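PDB 4QMH: LP04448p from Drosophila melanogaster, which drives microtubule polymerization as an XMAP215-family member, probably by binding tubulin through an array of TOG domains, the fourth of which is described here. Local coordinates for residues Cys121-Gly126 and Trp156-Asp161; Ala150-Leu155 and Ile187-Ala192. One frame throughout, in Å; residues are numbered along the deposited sequence.

Overall arrangement
Following the chain from the N terminus, helix 112-129 contributes 121-126, and contact 1 closes a loop of 29 residues by joining it to 156-161 on helix 149-162. Contact 2 starts inside that loop, at 150-155 on the same helix, and ends beyond it in 187-192, the loop between helices 173-186 and 192-209. The two closures therefore cross. Helix 149-162 serves both: its later half reaches back to helix 112-129, and its earlier half meets the loop ahead. Their centres lie about 16 Å apart, contact 1 being the deeper. Together they tie helix 149-162 back to helix 112-129 and on to the loop before helix 192-209 in the all-helical TOG domain.

Contact 1. Residues Cys121-Gly126 and Trp156-Asp161; sequences CINSFG and WAWLAD
The indole of W158 reaches across to helix 112-129 and meets two side chains, N123 at its edge and I122 obliquely at its NE1-CE2-CZ2 side. W158 NE1 donates to N123 OD1 at 2.9 Å in a nearly straight bond, with an N-H...O angle of 160°. The oxygen lies close to the indole plane, while NE1 sits 28° off the plane of the amide. Next to this bond, I122 CG2 approaches W158 CZ2 at 3.6 Å, and the same methyl is 3.7 Å from W158 CE2, so polar and apolar contacts adjoin on one indole. The torsions account for this reach: W158 holds CG opposite its backbone N (chi1 -179°), and the indole extends toward the other helix. In I122 it is the CG2 branch that stands anti to the backbone N and makes the touch. Replacing W158 with a phenylalanine would probably leave N123 OD1 without its indole donor and open a gap beside I122 CG2. Further out, Y131 OH also hydrogen-bonds N123 OD1, giving this carbonyl oxygen two partners, and Y131 packs against W158 as well. I122 rests on F100 and F103 of helix 96-106 and on F134 in the loop after helix 112-129. The contact thus bridges helices 112-129 and 149-162 in the buried interior of the all-helical TOG domain, the CA atoms of N123 and W158 being 9.5 Å apart. Helices 71-88 and 96-106 pack against the first of these, and helix 192-209 against W156 on the second.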
ATOM      1  N   CYS A 121       6.168   5.817  -1.470  1.00 10.57           N
ATOM      2  CA  CYS A 121       5.340   5.516  -2.628  1.00 12.56           C
ATOM      3  C   CYS A 121       3.883   5.475  -2.234  1.00 11.90           C
ATOM      4  O   CYS A 121       3.033   6.054  -2.903  1.00 13.73           O
ATOM      5  CB  CYS A 121       5.694   4.160  -3.223  1.00 15.90           C
ATOM      6  SG  CYS A 121       6.982   4.217  -4.446  1.00 16.53           S
ATOM      7  N   ILE A 122       3.584   4.739  -1.168  1.00  9.36           N
ATOM      8  CA  ILE A 122       2.212   4.608  -0.740  1.00  8.33           C
ATOM      9  C   ILE A 122       1.621   5.979  -0.466  1.00  9.57           C
ATOM     10  O   ILE A 122       0.561   6.315  -0.977  1.00 12.10           O
ATOM     11  CB  ILE A 122       2.080   3.718   0.514  1.00  9.76           C
ATOM     12  CG1 ILE A 122       2.416   2.265   0.154  1.00  9.97           C
ATOM     13  CG2 ILE A 122       0.660   3.817   1.062  1.00  9.00           C
ATOM     14  CD1 ILE A 122       2.599   1.325   1.357  1.00  7.64           C
ATOM     15  N   ASN A 123       2.324   6.779   0.325  1.00 12.23           N
ATOM     16  CA  ASN A 123       1.781   8.076   0.708  1.00 11.04           C
ATOM     17  C   ASN A 123       1.739   9.071  -0.452  1.00 13.79           C
ATOM     18  O   ASN A 123       0.862   9.929  -0.498  1.00 16.55           O
ATOM     19  CB  ASN A 123       2.515   8.632   1.930  1.00 13.19           C
ATOM     20  CG  ASN A 123       2.156   7.883   3.200  1.00 14.51           C
ATOM     21  OD1 ASN A 123       1.017   7.444   3.369  1.00 15.27           O
ATOM     22  ND2 ASN A 123       3.127   7.712   4.088  1.00 15.61           N
ATOM     23  N   SER A 124       2.670   8.941  -1.392  1.00 15.89           N
ATOM     24  CA  SER A 124       2.611   9.764  -2.597  1.00 15.03           C
ATOM     25  C   SER A 124       1.388   9.438  -3.440  1.00 14.20           C
ATOM     26  O   SER A 124       0.664  10.344  -3.875  1.00 15.06           O
ATOM     27  CB  SER A 124       3.875   9.627  -3.439  1.00 14.35           C
ATOM     28  OG  SER A 124       3.752  10.449  -4.594  1.00 17.98           O
ATOM     29  N   PHE A 125       1.150   8.151  -3.684  1.00  7.46           N
ATOM     30  CA  PHE A 125      -0.041   7.752  -4.412  1.00  9.45           C
ATOM     31  C   PHE A 125      -1.293   8.174  -3.650  1.00 17.04           C
ATOM     32  O   PHE A 125      -2.270   8.616  -4.249  1.00 13.93           O
ATOM     33  CB  PHE A 125      -0.050   6.241  -4.674  1.00 11.16           C
ATOM     34  CG  PHE A 125       0.690   5.837  -5.928  1.00  9.53           C
ATOM     35  CD1 PHE A 125       2.077   5.903  -5.991  1.00  8.02           C
ATOM     36  CD2 PHE A 125      -0.011   5.407  -7.047  1.00  9.23           C
ATOM     37  CE1 PHE A 125       2.750   5.538  -7.152  1.00  5.95           C
ATOM     38  CE2 PHE A 125       0.655   5.038  -8.208  1.00 10.79           C
ATOM     39  CZ  PHE A 125       2.038   5.109  -8.256  1.00  9.72           C
ATOM     40  N   GLY A 126      -1.259   8.046  -2.327  1.00 14.42           N
ATOM     41  CA  GLY A 126      -2.422   8.391  -1.521  1.00 16.31           C
ATOM     42  C   GLY A 126      -2.787   9.860  -1.641  1.00 18.18           C
ATOM     43  O   GLY A 126      -3.943  10.217  -1.875  1.00 20.27           O
ATOM     44  N   TRP A 156       0.415  -1.787  10.364  1.00  9.98           N
ATOM     45  CA  TRP A 156      -0.424  -1.307  11.453  1.00  9.57           C
ATOM     46  C   TRP A 156      -0.112   0.149  11.835  1.00  9.45           C
ATOM     47  O   TRP A 156      -1.011   0.902  12.197  1.00 10.16           O
ATOM     48  CB  TRP A 156      -0.338  -2.220  12.684  1.00  9.12           C
ATOM     49  CG  TRP A 156      -1.108  -3.506  12.531  1.00  9.44           C
ATOM     50  CD1 TRP A 156      -0.605  -4.775  12.617  1.00 12.63           C
ATOM     51  CD2 TRP A 156      -2.514  -3.650  12.260  1.00  7.93           C
ATOM     52  NE1 TRP A 156      -1.606  -5.692  12.427  1.00  9.92           N
ATOM     53  CE2 TRP A 156      -2.785  -5.033  12.197  1.00 10.46           C
ATOM     54  CE3 TRP A 156      -3.564  -2.746  12.063  1.00  8.03           C
ATOM     55  CZ2 TRP A 156      -4.066  -5.539  11.947  1.00  8.94           C
ATOM     56  CZ3 TRP A 156      -4.832  -3.248  11.812  1.00  9.07           C
ATOM     57  CH2 TRP A 156      -5.074  -4.634  11.757  1.00  8.64           C
ATOM     58  N   ALA A 157       1.153   0.553  11.759  1.00  9.07           N
ATOM     59  CA  ALA A 157       1.500   1.937  12.082  1.00  9.53           C
ATOM     60  C   ALA A 157       0.847   2.856  11.069  1.00 10.35           C
ATOM     61  O   ALA A 157       0.335   3.917  11.412  1.00 12.84           O
ATOM     62  CB  ALA A 157       3.006   2.131  12.054  1.00 10.66           C
ATOM     63  N   TRP A 158       0.883   2.440   9.807  1.00 11.04           N
ATOM     64  CA  TRP A 158       0.337   3.256   8.732  1.00 10.39           C
ATOM     65  C   TRP A 158      -1.171   3.360   8.866  1.00  8.25           C
ATOM     66  O   TRP A 158      -1.733   4.440   8.738  1.00 10.20           O
ATOM     67  CB  TRP A 158       0.732   2.675   7.376  1.00  9.46           C
ATOM     68  CG  TRP A 158       0.227   3.455   6.185  1.00 10.46           C
ATOM     69  CD1 TRP A 158       0.784   4.573   5.639  1.00 12.68           C
ATOM     70  CD2 TRP A 158      -0.908   3.130   5.374  1.00  8.27           C
ATOM     71  NE1 TRP A 158       0.051   4.982   4.533  1.00 10.93           N
ATOM     72  CE2 TRP A 158      -0.997   4.114   4.359  1.00  9.17           C
ATOM     73  CE3 TRP A 158      -1.869   2.112   5.417  1.00 12.05           C
ATOM     74  CZ2 TRP A 158      -2.002   4.102   3.395  1.00 12.39           C
ATOM     75  CZ3 TRP A 158      -2.872   2.106   4.461  1.00 12.46           C
ATOM     76  CH2 TRP A 158      -2.928   3.095   3.462  1.00 13.90           C
ATOM     77  N   LEU A 159      -1.832   2.243   9.145  1.00  8.23           N
ATOM     78  CA  LEU A 159      -3.275   2.281   9.340  1.00  8.34           C
ATOM     79  C   LEU A 159      -3.638   3.143  10.543  1.00  9.31           C
ATOM     80  O   LEU A 159      -4.597   3.906  10.492  1.00 11.27           O
ATOM     81  CB  LEU A 159      -3.845   0.867   9.506  1.00  7.53           C
ATOM     82  CG  LEU A 159      -3.800  -0.014   8.250  1.00  7.62           C
ATOM     83  CD1 LEU A 159      -4.033  -1.486   8.602  1.00 10.97           C
ATOM     84  CD2 LEU A 159      -4.821   0.456   7.228  1.00  8.46           C
ATOM     85  N   ALA A 160      -2.863   3.030  11.621  1.00  9.14           N
ATOM     86  CA  ALA A 160      -3.150   3.792  12.835  1.00 10.61           C
ATOM     87  C   ALA A 160      -2.993   5.281  12.574  1.00 10.48           C
ATOM     88  O   ALA A 160      -3.728   6.109  13.117  1.00 15.70           O
ATOM     89  CB  ALA A 160      -2.223   3.347  13.985  1.00 11.86           C
ATOM     90  N   ASP A 161      -2.041   5.611  11.713  1.00 14.15           N
ATOM     91  CA  ASP A 161      -1.725   6.987  11.371  1.00 14.09           C
ATOM     92  C   ASP A 161      -2.767   7.581  10.421  1.00 17.65           C
ATOM     93  O   ASP A 161      -3.171   8.725  10.587  1.00 23.02           O
ATOM     94  CB  ASP A 161      -0.323   7.052  10.750  1.00 17.91           C
ATOM     95  CG  ASP A 161       0.107   8.469  10.412  1.00 30.77           C
ATOM     96  OD1 ASP A 161      -0.108   9.373  11.245  1.00 34.64           O
ATOM     97  OD2 ASP A 161       0.665   8.676   9.311  1.00 34.56           O
TER

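Contact 2. Residues Ala150-Leu155 and Ile187-Ala192; sequences ALKTEL and ICDRNA
The carboxylate of D189 is gripped through both oxygens: K152 meets OD2 on its syn side, 30° out of the carboxylate plane, and the backbone N of N191 meets OD1 on the anti side. K152 NZ lies 2.8 Å from D189 OD2, a hydrogen-bonded salt bridge. A water joins the same pair, accepting from K152 NZ at 3.1 Å and donating to D189 OD1 at 2.7 Å. This water also sits over one face of the R190 guanidinium, near its centre. The N191 N to D189 OD1 bond, 2.8 Å long, forms an Asx turn that probably fixes the carboxylate's rotation. The lysine chain is extended except for a bend at its third torsion (chi3 -49°), which helps carry NZ to the acid. The negative charge of D189 is likely to offset the nearness of K152 NZ to R190 NH1. N191 is the N-cap of helix 192-209, its OD1 accepting from V194 N, while T153 OG1 bonds back to P149 O. The contact links the early part of helix 149-162 to the loop between helices 173-186 and 192-209, where T153 and D189 both pack on V194.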
ATOM      1  N   ALA A 150       8.070  -7.417  10.215  1.00 10.88           N
ATOM      2  CA  ALA A 150       8.366  -6.061   9.755  1.00 10.95           C
ATOM      3  C   ALA A 150       7.171  -5.464   9.018  1.00 11.83           C
ATOM      4  O   ALA A 150       6.797  -4.315   9.251  1.00 13.17           O
ATOM      5  CB  ALA A 150       9.604  -6.044   8.863  1.00 15.97           C
ATOM      6  N   LEU A 151       6.567  -6.248   8.131  1.00 10.90           N
ATOM      7  CA  LEU A 151       5.418  -5.755   7.375  1.00  8.97           C
ATOM      8  C   LEU A 151       4.259  -5.422   8.307  1.00  8.87           C
ATOM      9  O   LEU A 151       3.658  -4.343   8.204  1.00  9.70           O
ATOM     10  CB  LEU A 151       4.994  -6.766   6.302  1.00 10.20           C
ATOM     11  CG  LEU A 151       3.796  -6.369   5.436  1.00 13.28           C
ATOM     12  CD1 LEU A 151       3.840  -7.086   4.072  1.00 12.77           C
ATOM     13  CD2 LEU A 151       2.484  -6.675   6.175  1.00 15.71           C
ATOM     14  N   LYS A 152       3.953  -6.321   9.234  1.00 10.58           N
ATOM     15  CA  LYS A 152       2.861  -6.064  10.165  1.00 10.19           C
ATOM     16  C   LYS A 152       3.135  -4.809  10.995  1.00 11.44           C
ATOM     17  O   LYS A 152       2.236  -4.003  11.221  1.00 10.48           O
ATOM     18  CB  LYS A 152       2.574  -7.290  11.048  1.00  8.24           C
ATOM     19  CG  LYS A 152       2.046  -8.485  10.247  1.00  8.57           C
ATOM     20  CD  LYS A 152       1.794  -9.724  11.099  1.00 11.09           C
ATOM     21  CE  LYS A 152       2.959 -10.063  12.002  1.00 26.38           C
ATOM     22  NZ  LYS A 152       2.664 -11.308  12.777  1.00 27.84           N
ATOM     23  N   THR A 153       4.373  -4.642  11.446  1.00 10.18           N
ATOM     24  CA  THR A 153       4.745  -3.447  12.196  1.00 10.09           C
ATOM     25  C   THR A 153       4.487  -2.175  11.393  1.00  8.10           C
ATOM     26  O   THR A 153       3.819  -1.256  11.869  1.00  9.59           O
ATOM     27  CB  THR A 153       6.215  -3.499  12.630  1.00 11.59           C
ATOM     28  OG1 THR A 153       6.421  -4.667  13.432  1.00 13.19           O
ATOM     29  CG2 THR A 153       6.580  -2.245  13.442  1.00 12.29           C
ATOM     30  N   GLU A 154       4.998  -2.125  10.164  1.00 10.95           N
ATOM     31  CA  GLU A 154       4.847  -0.925   9.336  1.00 10.56           C
ATOM     32  C   GLU A 154       3.394  -0.688   8.968  1.00  9.95           C
ATOM     33  O   GLU A 154       2.926   0.448   8.975  1.00  9.82           O
ATOM     34  CB  GLU A 154       5.660  -1.024   8.044  1.00 14.13           C
ATOM     35  CG  GLU A 154       7.147  -1.128   8.222  1.00 13.75           C
ATOM     36  CD  GLU A 154       7.794   0.138   8.742  1.00 19.42           C
ATOM     37  OE1 GLU A 154       7.195   1.227   8.636  1.00 19.96           O
ATOM     38  OE2 GLU A 154       8.919   0.034   9.264  1.00 19.71           O
ATOM     39  N   LEU A 155       2.685  -1.763   8.641  1.00  8.31           N
ATOM     40  CA  LEU A 155       1.334  -1.616   8.102  1.00  9.61           C
ATOM     41  C   LEU A 155       0.325  -1.203   9.171  1.00  9.67           C
ATOM     42  O   LEU A 155      -0.523  -0.340   8.932  1.00  8.00           O
ATOM     43  CB  LEU A 155       0.905  -2.890   7.367  1.00  8.99           C
ATOM     44  CG  LEU A 155      -0.359  -2.794   6.522  1.00 10.80           C
ATOM     45  CD1 LEU A 155      -0.407  -1.492   5.704  1.00  8.00           C
ATOM     46  CD2 LEU A 155      -0.464  -4.017   5.621  1.00  7.02           C
ATOM     47  N   ILE A 187      -3.256  -7.821  18.020  1.00 12.65           N
ATOM     48  CA  ILE A 187      -3.321  -7.207  19.335  1.00 17.60           C
ATOM     49  C   ILE A 187      -2.606  -8.093  20.340  1.00 16.89           C
ATOM     50  O   ILE A 187      -2.093  -7.611  21.345  1.00 21.23           O
ATOM     51  CB  ILE A 187      -4.784  -7.031  19.777  1.00 21.52           C
ATOM     52  CG1 ILE A 187      -5.365  -5.765  19.158  1.00 22.38           C
ATOM     53  CG2 ILE A 187      -4.894  -6.978  21.294  1.00 32.44           C
ATOM     54  CD1 ILE A 187      -6.853  -5.672  19.345  1.00 22.79           C
ATOM     55  N   CYS A 188      -2.561  -9.390  20.043  1.00 14.83           N
ATOM     56  CA  CYS A 188      -1.942 -10.377  20.923  1.00 19.69           C
ATOM     57  C   CYS A 188      -0.697 -11.016  20.313  1.00 22.79           C
ATOM     58  O   CYS A 188      -0.239 -12.058  20.789  1.00 25.24           O
ATOM     59  CB  CYS A 188      -2.937 -11.481  21.260  1.00 22.11           C
ATOM     60  SG  CYS A 188      -4.371 -10.898  22.172  1.00 30.97           S
ATOM     61  N   ASP A 189      -0.161 -10.404  19.261  1.00 19.54           N
ATOM     62  CA  ASP A 189       0.971 -10.975  18.536  1.00 15.34           C
ATOM     63  C   ASP A 189       2.136 -11.251  19.476  1.00 13.31           C
ATOM     64  O   ASP A 189       2.276 -10.605  20.507  1.00 17.24           O
ATOM     65  CB  ASP A 189       1.410 -10.032  17.415  1.00 17.34           C
ATOM     66  CG  ASP A 189       2.240 -10.725  16.358  1.00 24.72           C
ATOM     67  OD1 ASP A 189       3.485 -10.699  16.457  1.00 20.00           O
ATOM     68  OD2 ASP A 189       1.650 -11.295  15.420  1.00 24.57           O
ATOM     69  N   ARG A 190       2.961 -12.223  19.110  1.00 16.64           N
ATOM     70  CA  ARG A 190       4.133 -12.570  19.911  1.00 24.54           C
ATOM     71  C   ARG A 190       5.182 -11.465  19.834  1.00 19.46           C
ATOM     72  O   ARG A 190       6.036 -11.331  20.721  1.00 20.60           O
ATOM     73  CB  ARG A 190       4.726 -13.894  19.419  1.00 31.69           C
ATOM     74  CG  ARG A 190       5.065 -13.890  17.933  1.00 39.17           C
ATOM     75  CD  ARG A 190       5.280 -15.297  17.390  1.00 52.92           C
ATOM     76  NE  ARG A 190       5.558 -15.286  15.956  1.00 63.60           N
ATOM     77  CZ  ARG A 190       4.631 -15.128  15.014  1.00 71.73           C
ATOM     78  NH1 ARG A 190       3.358 -14.962  15.351  1.00 75.72           N
ATOM     79  NH2 ARG A 190       4.975 -15.133  13.734  1.00 72.12           N
ATOM     80  N   ASN A 191       5.112 -10.673  18.770  1.00 14.23           N
ATOM     81  CA  ASN A 191       6.075  -9.611  18.532  1.00 11.84           C
ATOM     82  C   ASN A 191       5.619  -8.313  19.195  1.00 14.59           C
ATOM     83  O   ASN A 191       4.512  -7.837  18.946  1.00 13.08           O
ATOM     84  CB  ASN A 191       6.259  -9.406  17.028  1.00 10.53           C
ATOM     85  CG  ASN A 191       7.277  -8.340  16.703  1.00 12.12           C
ATOM     86  OD1 ASN A 191       7.050  -7.156  16.930  1.00 14.22           O
ATOM     87  ND2 ASN A 191       8.413  -8.760  16.150  1.00 13.15           N
ATOM     88  N   ALA A 192       6.461  -7.756  20.062  1.00  9.76           N
ATOM     89  CA  ALA A 192       6.088  -6.559  20.821  1.00 10.73           C
ATOM     90  C   ALA A 192       5.785  -5.319  19.975  1.00 12.41           C
ATOM     91  O   ALA A 192       4.972  -4.479  20.373  1.00 12.81           O
ATOM     92  CB  ALA A 192       7.160  -6.232  21.877  1.00 12.55           C
TER
HETATM   93  O   HOH W   1       5.049 -12.005  14.642  1.00 26.31           O